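Local structure of apical membrane antigen 1 (Babesia divergens, 4APM) at residues V312-W316 with V328-P333; K50-M54 with A347-P351; S234-E239 with N366-R372; N315-S321 with G341-A347; D224-G230 with P333-D339. The protein probably takes part in forming the moving junction through which this apicomplexan parasite invades its host cell, as a calcium-binding surface antigen of the AMA1 family. All coordinates share one frame; numbering follows the deposited sequence.

Contact 1: V312-W316 with V328-P333; sequences VGMNW and VIEETP
W316 lays its indole against the chain that runs out of strand 325-329. The contact sits at one end of the four-stranded antiparallel sheet, where strands 316-320 and 325-329 are neighbours. P333 covers the five-membered ring: its CD lies 3.5 Å from the centroid of that W316 ring, nearly on the normal. This is a CH-pi contact over the face. T332 CA sits over the same face of the six-membered ring, in a second CH-pi contact. E331 O comes down near the rim, 3.4 Å from W316 CZ3. The opposite face is taken by CB of N315, and I329 O meets the ring at its edge. The indole reaches this place because CG lies beside the backbone N (chi1 -42°). Further out, W316 NE1 is bonded to F19 O, and F227 meets the ring edge-to-face. These fix the ring from outside the two segments. The backbone adds one straight bond, I329 N to W316 O at 3.1 Å. M314, at the centre of an inverse gamma turn, runs its extended chain alongside E330, both pointing the same way. Its CB meets V328 CG2 at 3.8 Å, and the two side chains cross at about a right angle. E330 is exposed. One water bridges the segments beside it, accepting from G313 N at 3.0 Å and donating to E330 O at 3.1 Å.

Contact 2: K50-M54 with A347-P351; sequences KCPVM and AVGSP
M54 and S350 make the close end of this contact. The sulfur of M54 lies 3.5 Å from S350 N and 3.7 Å from S350 CB. The methionine is bent at its last torsion (chi3 80°), which brings CE alongside the serine as well, 4.0 Å from its CB. S350 OG is held by D355 and by L352 N. Next to this pair the backbones join through a single bond, M54 N to V348 O at 2.8 Å. V53 CA adds a CA-H...O contact to the same V348 O at 3.4 Å, so two neighbouring residues close on it. V53 CG1, anti to the backbone N, rests 3.6 Å from A347 O. The 50-54 segment ends in the short strand 53-54, an outermost strand of a five-stranded antiparallel sheet. The 347-351 segment is the loop that leaves strand 342-346 of another sheet. The contact therefore joins two sheets of the AMA1 ectodomain. K195 reaches in with NZ and bonds to the carbonyls of M54, A347 and G349, tying both segments together. The other end is looser, though still buried. V53 CG2 and V348 CG1 are 4.3 Å apart, and C51 CB stands at the same distance from V348 CG1. C51 is fixed by its disulfide to C217.

Contact 3: S234-E239 with N366-R372; sequences SCVAIE and NGYIEPR
The edge of the Y368 ring meets S234, with CE1 3.7 Å from S234 CB and that carbon in the ring plane. V236 comes in obliquely on the same side of the sheet, its CG2 4.1 Å from Y368 CD1. Its other branch, CG1, touches CG of R372 at about a right angle. R372 bends at chi2 and chi3 and carries NH2 over the centre of the Y368 ring, while NH1 forms a salt bridge to E385. Beside this group N366 turns its side chain back to S234. CG stands anti to the backbone N (chi1 177°), and ND2 gives a straight bond of 2.9 Å to S234 OG, with the oxygen in the amide plane. N366 OD1 is taken by K396 N. The backbones pair in parallel, C235 with G367 and V236 with Y368. C235 N bonds to N366 O and Y368 N to C235 O, each at 2.7 Å. A longer bond of 3.1 Å, from A237 N to Y368 O, ends the pairing. Beyond it P371 packs its ring on A237 and E239, its CB 3.7 Å from E239 CA. This is the parallel junction within a mixed sheet, and a disulfide from C235 to C335 ties it to strand 335-339. The three backbone bonds and the N366-S234 bond probably hold the two chains in register, while the R372 charge, on an exposed residue, is met by E385.

Contact 4: N315-S321 with G341-A347; sequences NWANYDS and GSFAMTA
Y319 O takes the N-H of F343 at 2.6 Å, the shortest sound polar bond of the pair. Y319 N returns a bond of 2.8 Å to F343 O. Two residues along, A317 and M345 repeat the double link, and the bond from M345 N to A317 O is 2.7 Å. At one end A347 N bonds to N315 O. At the other, S321 N reaches G341 O at 2.7 Å. The S321 hydroxyl also lies against that oxygen, but at a distance too short to trust. Side chains alternate between two faces. A317, Y319, F343 and M345 share the face toward helix 249-257. There M345, with CG beside the backbone N (chi1 -56°) and chi2 extended, brings its sulfur to 4.0 Å from Y319 CB. The rings of Y319 and F343 meet more loosely, CD2 to CD1 at 4.3 Å. F343 turns its edge to Y319 O. On the other face T346 CG2 touches W316 CD1 at 3.9 Å. S342 OG there bonds to A225 O, and A344 rests on F227. These residues look toward strand 225-231. D320 OD1 is held by N322 N and T323 N, in the turn after the strand. Alternating hydrogen-bonded and non-hydrogen-bonded pairs are the mark of a regular antiparallel sheet, here with 342-346 as an outermost strand and a helix on one face.

Contact 5: D224-G230 with P333-D339; sequences DAIFGRG and PNCLIID
F227 and L336 stand side by side on one face of an antiparallel strand pair that carries a classic beta bulge. L336 CD2 comes 3.6 Å from F227 CD1, and its other branch, CD1, fits against A225 CB. P333 fills the space over the F227 ring: its CG is 4.0 Å from the centroid, over the face, in a CH-pi contact. W12 and M16 of helix 8-16 cover L336 from outside. On the other face G228, with no side chain, lets I337 CD1 come to 3.8 Å from its CA. The sulfur of C335 lies close by, against the G228 carbonyl. I226 fills the next place. Its CB faces I337 CB, and its tip CD1 rests against D339 CB at 3.6 Å, the side chains meeting at a slant. I226 and I337 exchange two backbone bonds. At the bulge N334 and C335 both face G228, whose O accepts two N-H groups: N334 N at 3.0 Å and C335 N at 3.1 Å. N334 carries its side chain between the backbone N and the carbonyl carbon (chi1 68°), which turns the amide toward 224-230. ND2 lies over a face of the R229 guanidinium, the planes 44° apart. Both groups are donors, so they pack without a bond between them, and R229 NH1 bonds to T332 O instead. The amide oxygen OD1 uses a lone pair in its plane to accept G230 N at 2.9 Å.

Contacts 1 and 4 share N315 and W316, and both reach the same four-stranded sheet; their centres are about 11 Å apart. Contacts 3 and 5 belong to the mixed sheet and lie closest, about 7 Å between centres. Besides their disulfide, V236 O and R229 N link them at 2.9 Å, probably by a hydrogen bond. The two sheets meet between contacts 4 and 5, where G341 N lies 3.1 Å from D224 OD1, and P333 serves both contact 1 and contact 5. Contact 2 shares A347 with contact 4 and leads toward the five-stranded sheet; its centre is about 25 Å from that of contact 3. All five lie away from the calcium site at G120 and D122.

Contact 1: V312-W316 with V328-P333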
# COMPACT_ATOMS: atom_id res chain seq x y z
N VAL A 312 4.15 3.56 10.89
CA VAL A 312 4.58 4.93 10.63
C VAL A 312 5.74 4.91 9.66
O VAL A 312 6.66 4.13 9.83
CB VAL A 312 5.04 5.65 11.93
CG1 VAL A 312 5.65 7.00 11.61
CG2 VAL A 312 3.86 5.81 12.88
N GLY A 313 5.66 5.73 8.62
CA GLY A 313 6.64 5.73 7.54
C GLY A 313 6.17 6.53 6.33
O GLY A 313 5.10 7.16 6.34
N MET A 314 6.99 6.59 5.29
CA MET A 314 6.52 7.26 4.09
C MET A 314 5.67 6.31 3.27
O MET A 314 6.18 5.68 2.34
CB MET A 314 7.70 7.74 3.27
CG MET A 314 8.71 8.47 4.11
SD MET A 314 9.95 9.27 3.07
CE MET A 314 11.12 9.76 4.33
N ASN A 315 4.37 6.29 3.57
CA ASN A 315 3.46 5.22 3.12
C ASN A 315 2.57 5.53 1.91
O ASN A 315 1.73 4.71 1.54
CB ASN A 315 2.55 4.80 4.29
CG ASN A 315 3.33 4.26 5.48
OD1 ASN A 315 4.41 3.68 5.32
ND2 ASN A 315 2.74 4.38 6.69
N TRP A 316 2.69 6.74 1.36
CA TRP A 316 1.75 7.26 0.36
C TRP A 316 2.55 8.06 -0.62
O TRP A 316 3.61 8.63 -0.26
CB TRP A 316 0.68 8.17 0.99
CG TRP A 316 0.10 7.71 2.32
CD1 TRP A 316 -1.10 7.02 2.52
CD2 TRP A 316 0.63 7.97 3.67
NE1 TRP A 316 -1.32 6.81 3.88
CE2 TRP A 316 -0.31 7.35 4.61
CE3 TRP A 316 1.78 8.57 4.17
CZ2 TRP A 316 -0.13 7.41 5.98
CZ3 TRP A 316 1.95 8.63 5.57
CH2 TRP A 316 1.01 8.06 6.45
N VAL A 328 6.73 11.46 -2.85
CA VAL A 328 6.47 10.66 -1.68
C VAL A 328 6.30 11.48 -0.41
O VAL A 328 6.94 12.53 -0.25
CB VAL A 328 7.27 9.32 -1.60
CG1 VAL A 328 8.17 9.11 -2.80
CG2 VAL A 328 7.93 9.09 -0.24
N ILE A 329 5.28 11.13 0.37
CA ILE A 329 4.86 11.91 1.52
C ILE A 329 4.84 11.08 2.81
O ILE A 329 4.77 9.87 2.77
CB ILE A 329 3.48 12.58 1.32
CG1 ILE A 329 2.39 11.51 1.09
CG2 ILE A 329 3.55 13.63 0.21
CD1 ILE A 329 0.97 12.06 1.07
N GLU A 330 4.90 11.76 3.94
CA GLU A 330 5.00 11.06 5.19
C GLU A 330 3.98 11.50 6.22
O GLU A 330 3.98 11.00 7.34
CB GLU A 330 6.42 11.16 5.76
CG GLU A 330 6.80 12.52 6.32
CD GLU A 330 8.30 12.61 6.60
OE1 GLU A 330 8.94 11.55 6.86
OE2 GLU A 330 8.84 13.72 6.52
N GLU A 331 3.10 12.43 5.84
CA GLU A 331 2.01 12.83 6.70
C GLU A 331 0.77 12.05 6.31
O GLU A 331 0.56 11.74 5.12
CB GLU A 331 1.74 14.34 6.58
CG GLU A 331 2.91 15.23 6.97
CD GLU A 331 2.69 16.70 6.60
OE1 GLU A 331 1.51 17.13 6.49
OE2 GLU A 331 3.70 17.42 6.41
N THR A 332 -0.09 11.78 7.29
CA THR A 332 -1.28 10.99 7.05
C THR A 332 -2.29 11.81 6.25
O THR A 332 -2.63 12.91 6.65
CB THR A 332 -1.90 10.53 8.39
OG1 THR A 332 -0.97 9.70 9.08
CG2 THR A 332 -3.17 9.74 8.15
N PRO A 333 -2.72 11.31 5.09
CA PRO A 333 -3.73 12.09 4.36
C PRO A 333 -5.09 11.97 5.03
O PRO A 333 -5.40 10.91 5.61
CB PRO A 333 -3.77 11.42 2.98
CG PRO A 333 -2.53 10.59 2.90
CD PRO A 333 -2.22 10.17 4.30
O HOH W 1 3.88 8.08 8.51

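Contact 2: K50-M54 with A347-P351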
# COMPACT_ATOMS: atom_id res chain seq x y z
N LYS A 50 -2.32 -5.75 9.40
CA LYS A 50 -3.72 -6.06 9.17
C LYS A 50 -4.18 -5.94 7.68
O LYS A 50 -5.24 -6.47 7.30
CB LYS A 50 -4.60 -5.22 10.09
CG LYS A 50 -4.56 -5.65 11.57
CD LYS A 50 -5.42 -4.76 12.46
CE LYS A 50 -5.06 -3.28 12.28
NZ LYS A 50 -5.50 -2.38 13.39
N CYS A 51 -3.34 -5.31 6.86
CA CYS A 51 -3.53 -5.26 5.43
C CYS A 51 -2.55 -6.19 4.71
O CYS A 51 -1.37 -6.25 5.06
CB CYS A 51 -3.31 -3.84 4.94
SG CYS A 51 -4.47 -2.66 5.62
N PRO A 52 -3.03 -6.92 3.69
CA PRO A 52 -2.09 -7.57 2.79
C PRO A 52 -1.38 -6.49 1.97
O PRO A 52 -1.87 -5.35 1.88
CB PRO A 52 -3.02 -8.41 1.89
CG PRO A 52 -4.41 -7.78 2.02
CD PRO A 52 -4.35 -6.69 3.05
N VAL A 53 -0.18 -6.79 1.50
CA VAL A 53 0.65 -5.85 0.75
C VAL A 53 0.82 -6.37 -0.70
O VAL A 53 1.48 -7.38 -0.93
CB VAL A 53 2.03 -5.70 1.43
CG1 VAL A 53 2.88 -4.67 0.73
CG2 VAL A 53 1.87 -5.34 2.92
N MET A 54 0.18 -5.71 -1.66
CA MET A 54 0.23 -6.20 -3.04
C MET A 54 1.63 -5.97 -3.65
O MET A 54 2.27 -4.95 -3.39
CB MET A 54 -0.82 -5.52 -3.91
CG MET A 54 -2.24 -5.82 -3.53
SD MET A 54 -3.41 -4.98 -4.62
CE MET A 54 -3.42 -6.04 -6.08
N ALA A 347 1.75 2.35 0.08
CA ALA A 347 2.71 1.26 0.18
C ALA A 347 2.05 -0.14 0.28
O ALA A 347 2.72 -1.15 0.06
CB ALA A 347 3.65 1.47 1.37
N VAL A 348 0.77 -0.22 0.65
CA VAL A 348 0.17 -1.58 0.75
C VAL A 348 -0.57 -1.99 -0.52
O VAL A 348 -0.76 -3.19 -0.78
CB VAL A 348 -0.77 -1.78 1.96
CG1 VAL A 348 -0.04 -1.53 3.26
CG2 VAL A 348 -1.98 -0.88 1.85
N GLY A 349 -0.94 -0.98 -1.31
CA GLY A 349 -1.87 -1.14 -2.42
C GLY A 349 -1.17 -1.49 -3.71
O GLY A 349 0.05 -1.44 -3.82
N SER A 350 -1.96 -1.82 -4.71
CA SER A 350 -1.43 -2.10 -6.02
C SER A 350 -0.46 -1.02 -6.53
O SER A 350 -0.71 0.17 -6.39
CB SER A 350 -2.56 -2.27 -7.03
OG SER A 350 -1.98 -2.76 -8.23
N PRO A 351 0.65 -1.45 -7.13
CA PRO A 351 1.54 -0.53 -7.87
C PRO A 351 1.07 -0.12 -9.29
O PRO A 351 1.76 0.67 -9.96
CB PRO A 351 2.83 -1.36 -8.00
CG PRO A 351 2.34 -2.79 -8.08
CD PRO A 351 1.17 -2.84 -7.10

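Contact 3: S234-E239 with N366-R372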
# COMPACT_ATOMS: atom_id res chain seq x y z
N SER A 234 -10.64 23.96 3.15
CA SER A 234 -10.25 23.39 1.87
C SER A 234 -9.39 22.15 2.09
O SER A 234 -8.90 21.90 3.20
CB SER A 234 -9.47 24.42 1.06
OG SER A 234 -10.34 25.43 0.58
N CYS A 235 -9.18 21.38 1.03
CA CYS A 235 -8.22 20.30 1.07
C CYS A 235 -6.92 20.78 0.43
O CYS A 235 -6.91 21.21 -0.73
CB CYS A 235 -8.78 19.06 0.35
SG CYS A 235 -7.67 17.61 0.41
N VAL A 236 -5.84 20.77 1.22
CA VAL A 236 -4.54 21.25 0.73
C VAL A 236 -3.56 20.08 0.47
O VAL A 236 -3.33 19.25 1.34
CB VAL A 236 -3.89 22.27 1.72
CG1 VAL A 236 -2.57 22.79 1.19
CG2 VAL A 236 -4.84 23.43 2.01
N ALA A 237 -2.98 20.05 -0.73
CA ALA A 237 -1.98 19.06 -1.10
C ALA A 237 -0.88 18.97 -0.05
O ALA A 237 -0.36 20.00 0.41
CB ALA A 237 -1.38 19.40 -2.46
N ILE A 238 -0.52 17.73 0.32
CA ILE A 238 0.53 17.48 1.30
C ILE A 238 1.92 17.62 0.66
O ILE A 238 2.16 17.08 -0.43
CB ILE A 238 0.38 16.08 1.94
CG1 ILE A 238 -0.75 16.07 2.94
CG2 ILE A 238 1.66 15.64 2.64
CD1 ILE A 238 -1.29 14.69 3.21
N GLU A 239 2.83 18.31 1.35
CA GLU A 239 4.19 18.54 0.84
C GLU A 239 4.98 17.24 0.75
O GLU A 239 4.78 16.31 1.54
CB GLU A 239 4.94 19.54 1.73
CG GLU A 239 5.09 19.05 3.16
CD GLU A 239 6.07 19.87 3.97
OE1 GLU A 239 6.67 20.83 3.42
OE2 GLU A 239 6.27 19.53 5.16
N ASN A 366 -13.32 22.07 -1.90
CA ASN A 366 -12.32 22.83 -2.65
C ASN A 366 -10.87 22.37 -2.34
O ASN A 366 -10.48 22.24 -1.17
CB ASN A 366 -12.50 24.33 -2.37
CG ASN A 366 -11.44 25.18 -3.07
OD1 ASN A 366 -11.47 25.33 -4.29
ND2 ASN A 366 -10.46 25.66 -2.30
N GLY A 367 -10.07 22.12 -3.38
CA GLY A 367 -8.70 21.65 -3.18
C GLY A 367 -7.62 22.56 -3.74
O GLY A 367 -7.80 23.17 -4.80
N TYR A 368 -6.49 22.65 -3.03
CA TYR A 368 -5.26 23.19 -3.62
C TYR A 368 -4.38 22.08 -4.14
O TYR A 368 -4.02 21.18 -3.39
CB TYR A 368 -4.50 24.04 -2.61
CG TYR A 368 -5.26 25.26 -2.20
CD1 TYR A 368 -6.40 25.16 -1.41
CD2 TYR A 368 -4.91 26.52 -2.71
CE1 TYR A 368 -7.14 26.28 -1.07
CE2 TYR A 368 -5.64 27.65 -2.37
CZ TYR A 368 -6.75 27.52 -1.55
OH TYR A 368 -7.50 28.63 -1.22
N ILE A 369 -4.06 22.12 -5.44
CA ILE A 369 -3.19 21.10 -6.04
C ILE A 369 -1.72 21.15 -5.57
O ILE A 369 -1.06 20.12 -5.48
CB ILE A 369 -3.25 21.10 -7.59
CG1 ILE A 369 -2.73 22.41 -8.17
CG2 ILE A 369 -4.64 20.75 -8.09
CD1 ILE A 369 -2.45 22.35 -9.65
N GLU A 370 -1.21 22.36 -5.31
CA GLU A 370 0.19 22.54 -4.91
C GLU A 370 0.30 22.60 -3.40
O GLU A 370 -0.49 23.27 -2.74
CB GLU A 370 0.78 23.83 -5.50
CG GLU A 370 1.32 23.74 -6.91
CD GLU A 370 2.58 22.90 -7.01
OE1 GLU A 370 3.57 23.22 -6.30
OE2 GLU A 370 2.60 21.94 -7.81
N PRO A 371 1.31 21.92 -2.84
CA PRO A 371 1.67 22.03 -1.43
C PRO A 371 1.96 23.47 -1.00
O PRO A 371 2.08 24.36 -1.83
CB PRO A 371 2.96 21.22 -1.35
CG PRO A 371 2.82 20.20 -2.43
CD PRO A 371 2.13 20.92 -3.55
N ARG A 372 2.14 23.67 0.29
CA ARG A 372 2.76 24.91 0.76
C ARG A 372 3.89 24.60 1.76
O ARG A 372 3.70 24.72 2.98
CB ARG A 372 1.70 25.83 1.38
CG ARG A 372 0.28 25.53 0.95
CD ARG A 372 -0.47 26.81 0.64
NE ARG A 372 -1.82 26.80 1.20
CZ ARG A 372 -2.70 27.78 1.05
NH1 ARG A 372 -2.36 28.86 0.36
NH2 ARG A 372 -3.90 27.69 1.60

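Contact 4: N315-S321 with G341-A347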
# COMPACT_ATOMS: atom_id res chain seq x y z
N ASN A 315 4.37 6.29 3.57
CA ASN A 315 3.46 5.22 3.12
C ASN A 315 2.57 5.53 1.91
O ASN A 315 1.73 4.71 1.54
CB ASN A 315 2.55 4.80 4.29
CG ASN A 315 3.33 4.26 5.48
OD1 ASN A 315 4.41 3.68 5.32
ND2 ASN A 315 2.74 4.38 6.69
N TRP A 316 2.69 6.74 1.36
CA TRP A 316 1.75 7.26 0.36
C TRP A 316 2.55 8.06 -0.62
O TRP A 316 3.61 8.63 -0.26
CB TRP A 316 0.68 8.17 0.99
CG TRP A 316 0.10 7.71 2.32
CD1 TRP A 316 -1.10 7.02 2.52
CD2 TRP A 316 0.63 7.97 3.67
NE1 TRP A 316 -1.32 6.81 3.88
CE2 TRP A 316 -0.31 7.35 4.61
CE3 TRP A 316 1.78 8.57 4.17
CZ2 TRP A 316 -0.13 7.41 5.98
CZ3 TRP A 316 1.95 8.63 5.57
CH2 TRP A 316 1.01 8.06 6.45
N ALA A 317 2.10 8.07 -1.87
CA ALA A 317 2.76 8.85 -2.92
C ALA A 317 1.74 9.37 -3.93
O ALA A 317 0.69 8.75 -4.14
CB ALA A 317 3.82 8.02 -3.64
N ASN A 318 2.06 10.52 -4.52
CA ASN A 318 1.29 11.07 -5.63
C ASN A 318 2.08 10.92 -6.88
O ASN A 318 3.19 11.42 -6.98
CB ASN A 318 1.07 12.55 -5.42
CG ASN A 318 0.48 12.85 -4.07
OD1 ASN A 318 1.21 13.10 -3.12
ND2 ASN A 318 -0.84 12.73 -3.97
N TYR A 319 1.51 10.21 -7.84
CA TYR A 319 2.15 10.03 -9.10
C TYR A 319 1.39 10.82 -10.16
O TYR A 319 0.23 10.55 -10.42
CB TYR A 319 2.18 8.57 -9.49
CG TYR A 319 2.73 8.38 -10.86
CD1 TYR A 319 4.03 8.79 -11.17
CD2 TYR A 319 1.91 7.94 -11.90
CE1 TYR A 319 4.55 8.63 -12.46
CE2 TYR A 319 2.40 7.80 -13.18
CZ TYR A 319 3.70 8.15 -13.45
OH TYR A 319 4.15 8.04 -14.73
N ASP A 320 2.06 11.80 -10.74
CA ASP A 320 1.47 12.61 -11.80
C ASP A 320 1.78 11.95 -13.13
O ASP A 320 2.92 11.98 -13.58
CB ASP A 320 2.04 14.02 -11.78
CG ASP A 320 1.31 14.95 -12.75
OD1 ASP A 320 0.99 14.51 -13.89
OD2 ASP A 320 1.04 16.10 -12.37
N SER A 321 0.79 11.32 -13.75
CA SER A 321 1.05 10.59 -14.99
C SER A 321 1.33 11.50 -16.19
O SER A 321 1.85 11.02 -17.17
CB SER A 321 -0.08 9.61 -15.31
OG SER A 321 -1.31 10.30 -15.41
N GLY A 341 -5.10 12.92 -14.27
CA GLY A 341 -3.79 12.32 -14.52
C GLY A 341 -2.96 12.00 -13.28
O GLY A 341 -1.92 11.34 -13.37
N SER A 342 -3.41 12.46 -12.11
CA SER A 342 -2.69 12.15 -10.88
C SER A 342 -3.17 10.87 -10.18
O SER A 342 -4.39 10.60 -10.12
CB SER A 342 -2.74 13.33 -9.91
OG SER A 342 -2.41 12.88 -8.59
N PHE A 343 -2.24 10.10 -9.60
CA PHE A 343 -2.61 8.86 -8.91
C PHE A 343 -2.16 8.86 -7.45
O PHE A 343 -1.00 9.10 -7.17
CB PHE A 343 -2.05 7.65 -9.64
CG PHE A 343 -2.73 7.35 -10.95
CD1 PHE A 343 -2.36 8.03 -12.12
CD2 PHE A 343 -3.78 6.42 -11.02
CE1 PHE A 343 -2.99 7.76 -13.33
CE2 PHE A 343 -4.39 6.14 -12.23
CZ PHE A 343 -3.99 6.80 -13.39
N ALA A 344 -3.09 8.62 -6.53
CA ALA A 344 -2.76 8.67 -5.12
C ALA A 344 -2.53 7.23 -4.70
O ALA A 344 -3.46 6.42 -4.71
CB ALA A 344 -3.91 9.28 -4.31
N MET A 345 -1.28 6.89 -4.42
CA MET A 345 -0.88 5.50 -4.20
C MET A 345 -0.41 5.26 -2.76
O MET A 345 0.03 6.20 -2.08
CB MET A 345 0.21 5.16 -5.19
CG MET A 345 -0.26 5.43 -6.63
SD MET A 345 1.06 5.12 -7.76
CE MET A 345 0.99 3.33 -7.88
N THR A 346 -0.49 4.01 -2.29
CA THR A 346 0.00 3.70 -0.95
C THR A 346 0.93 2.48 -0.97
O THR A 346 0.93 1.70 -1.96
CB THR A 346 -1.13 3.46 0.08
OG1 THR A 346 -1.60 2.12 -0.03
CG2 THR A 346 -2.31 4.42 -0.10
N ALA A 347 1.75 2.35 0.08
CA ALA A 347 2.71 1.26 0.18
C ALA A 347 2.05 -0.14 0.28
O ALA A 347 2.72 -1.15 0.06
CB ALA A 347 3.65 1.47 1.37

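Contact 5: D224-G230 with P333-D339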
# COMPACT_ATOMS: atom_id res chain seq x y z
N ASP A 224 -7.00 10.26 -10.61
CA ASP A 224 -7.32 11.71 -10.63
C ASP A 224 -7.28 12.36 -9.26
O ASP A 224 -8.04 13.29 -8.99
CB ASP A 224 -8.67 11.96 -11.29
CG ASP A 224 -8.74 11.44 -12.70
OD1 ASP A 224 -7.80 11.68 -13.50
OD2 ASP A 224 -9.70 10.75 -13.01
N ALA A 225 -6.39 11.88 -8.39
CA ALA A 225 -6.36 12.32 -6.98
C ALA A 225 -4.97 12.68 -6.52
O ALA A 225 -3.99 12.00 -6.85
CB ALA A 225 -6.95 11.25 -6.07
N ILE A 226 -4.92 13.71 -5.69
CA ILE A 226 -3.74 14.11 -4.97
C ILE A 226 -4.11 14.06 -3.49
O ILE A 226 -5.19 14.52 -3.10
CB ILE A 226 -3.36 15.57 -5.29
CG1 ILE A 226 -2.99 15.73 -6.76
CG2 ILE A 226 -2.25 16.07 -4.35
CD1 ILE A 226 -2.91 17.19 -7.18
N PHE A 227 -3.23 13.48 -2.67
CA PHE A 227 -3.44 13.40 -1.21
C PHE A 227 -3.32 14.78 -0.56
O PHE A 227 -2.38 15.52 -0.84
CB PHE A 227 -2.37 12.50 -0.59
CG PHE A 227 -2.56 11.05 -0.85
CD1 PHE A 227 -3.74 10.42 -0.49
CD2 PHE A 227 -1.53 10.28 -1.38
CE1 PHE A 227 -3.92 9.07 -0.68
CE2 PHE A 227 -1.69 8.91 -1.55
CZ PHE A 227 -2.90 8.31 -1.21
N GLY A 228 -4.21 15.09 0.38
CA GLY A 228 -4.12 16.34 1.12
C GLY A 228 -4.51 16.22 2.59
O GLY A 228 -4.96 15.17 3.04
N ARG A 229 -4.34 17.31 3.32
CA ARG A 229 -4.98 17.46 4.62
C ARG A 229 -5.87 18.69 4.68
O ARG A 229 -5.56 19.73 4.06
CB ARG A 229 -3.94 17.48 5.76
CG ARG A 229 -3.18 16.16 5.93
CD ARG A 229 -2.07 16.24 6.98
NE ARG A 229 -2.60 16.65 8.28
CZ ARG A 229 -3.33 15.88 9.08
NH1 ARG A 229 -3.62 14.64 8.72
NH2 ARG A 229 -3.75 16.34 10.24
N GLY A 230 -6.97 18.58 5.40
CA GLY A 230 -7.88 19.70 5.59
C GLY A 230 -7.17 20.88 6.20
O GLY A 230 -6.36 20.73 7.13
N PRO A 333 -2.72 11.31 5.09
CA PRO A 333 -3.73 12.09 4.36
C PRO A 333 -5.09 11.97 5.03
O PRO A 333 -5.40 10.91 5.61
CB PRO A 333 -3.77 11.42 2.98
CG PRO A 333 -2.53 10.59 2.90
CD PRO A 333 -2.22 10.17 4.30
N ASN A 334 -5.90 13.03 4.95
CA ASN A 334 -7.29 12.97 5.42
C ASN A 334 -8.29 13.64 4.46
O ASN A 334 -9.48 13.77 4.78
CB ASN A 334 -7.44 13.50 6.87
CG ASN A 334 -7.19 15.00 6.98
OD1 ASN A 334 -7.37 15.75 6.02
ND2 ASN A 334 -6.77 15.45 8.17
N CYS A 335 -7.81 14.01 3.27
CA CYS A 335 -8.69 14.35 2.14
C CYS A 335 -7.95 14.24 0.80
O CYS A 335 -6.71 14.06 0.76
CB CYS A 335 -9.19 15.78 2.30
SG CYS A 335 -7.82 16.95 2.36
N LEU A 336 -8.69 14.37 -0.29
CA LEU A 336 -8.13 14.30 -1.63
C LEU A 336 -8.47 15.59 -2.39
O LEU A 336 -9.47 16.23 -2.10
CB LEU A 336 -8.68 13.07 -2.38
CG LEU A 336 -8.52 11.67 -1.79
CD1 LEU A 336 -9.12 10.63 -2.72
CD2 LEU A 336 -7.07 11.33 -1.48
N ILE A 337 -7.59 15.99 -3.31
CA ILE A 337 -7.82 17.07 -4.25
C ILE A 337 -7.99 16.43 -5.64
O ILE A 337 -7.21 15.54 -6.00
CB ILE A 337 -6.58 17.98 -4.31
CG1 ILE A 337 -6.36 18.68 -2.98
CG2 ILE A 337 -6.64 18.95 -5.48
CD1 ILE A 337 -5.30 18.03 -2.13
N ILE A 338 -9.01 16.82 -6.40
CA ILE A 338 -9.13 16.25 -7.73
C ILE A 338 -8.16 16.91 -8.70
O ILE A 338 -7.88 18.11 -8.60
CB ILE A 338 -10.59 16.19 -8.28
CG1 ILE A 338 -10.65 15.29 -9.52
CG2 ILE A 338 -11.12 17.58 -8.62
CD1 ILE A 338 -11.92 15.42 -10.32
N ASP A 339 -7.57 16.09 -9.56
CA ASP A 339 -6.59 16.56 -10.53
C ASP A 339 -6.35 15.47 -11.58
O ASP A 339 -5.83 14.41 -11.25
CB ASP A 339 -5.28 16.94 -9.84
CG ASP A 339 -4.24 17.45 -10.80
OD1 ASP A 339 -4.49 18.49 -11.46
OD2 ASP A 339 -3.18 16.81 -10.93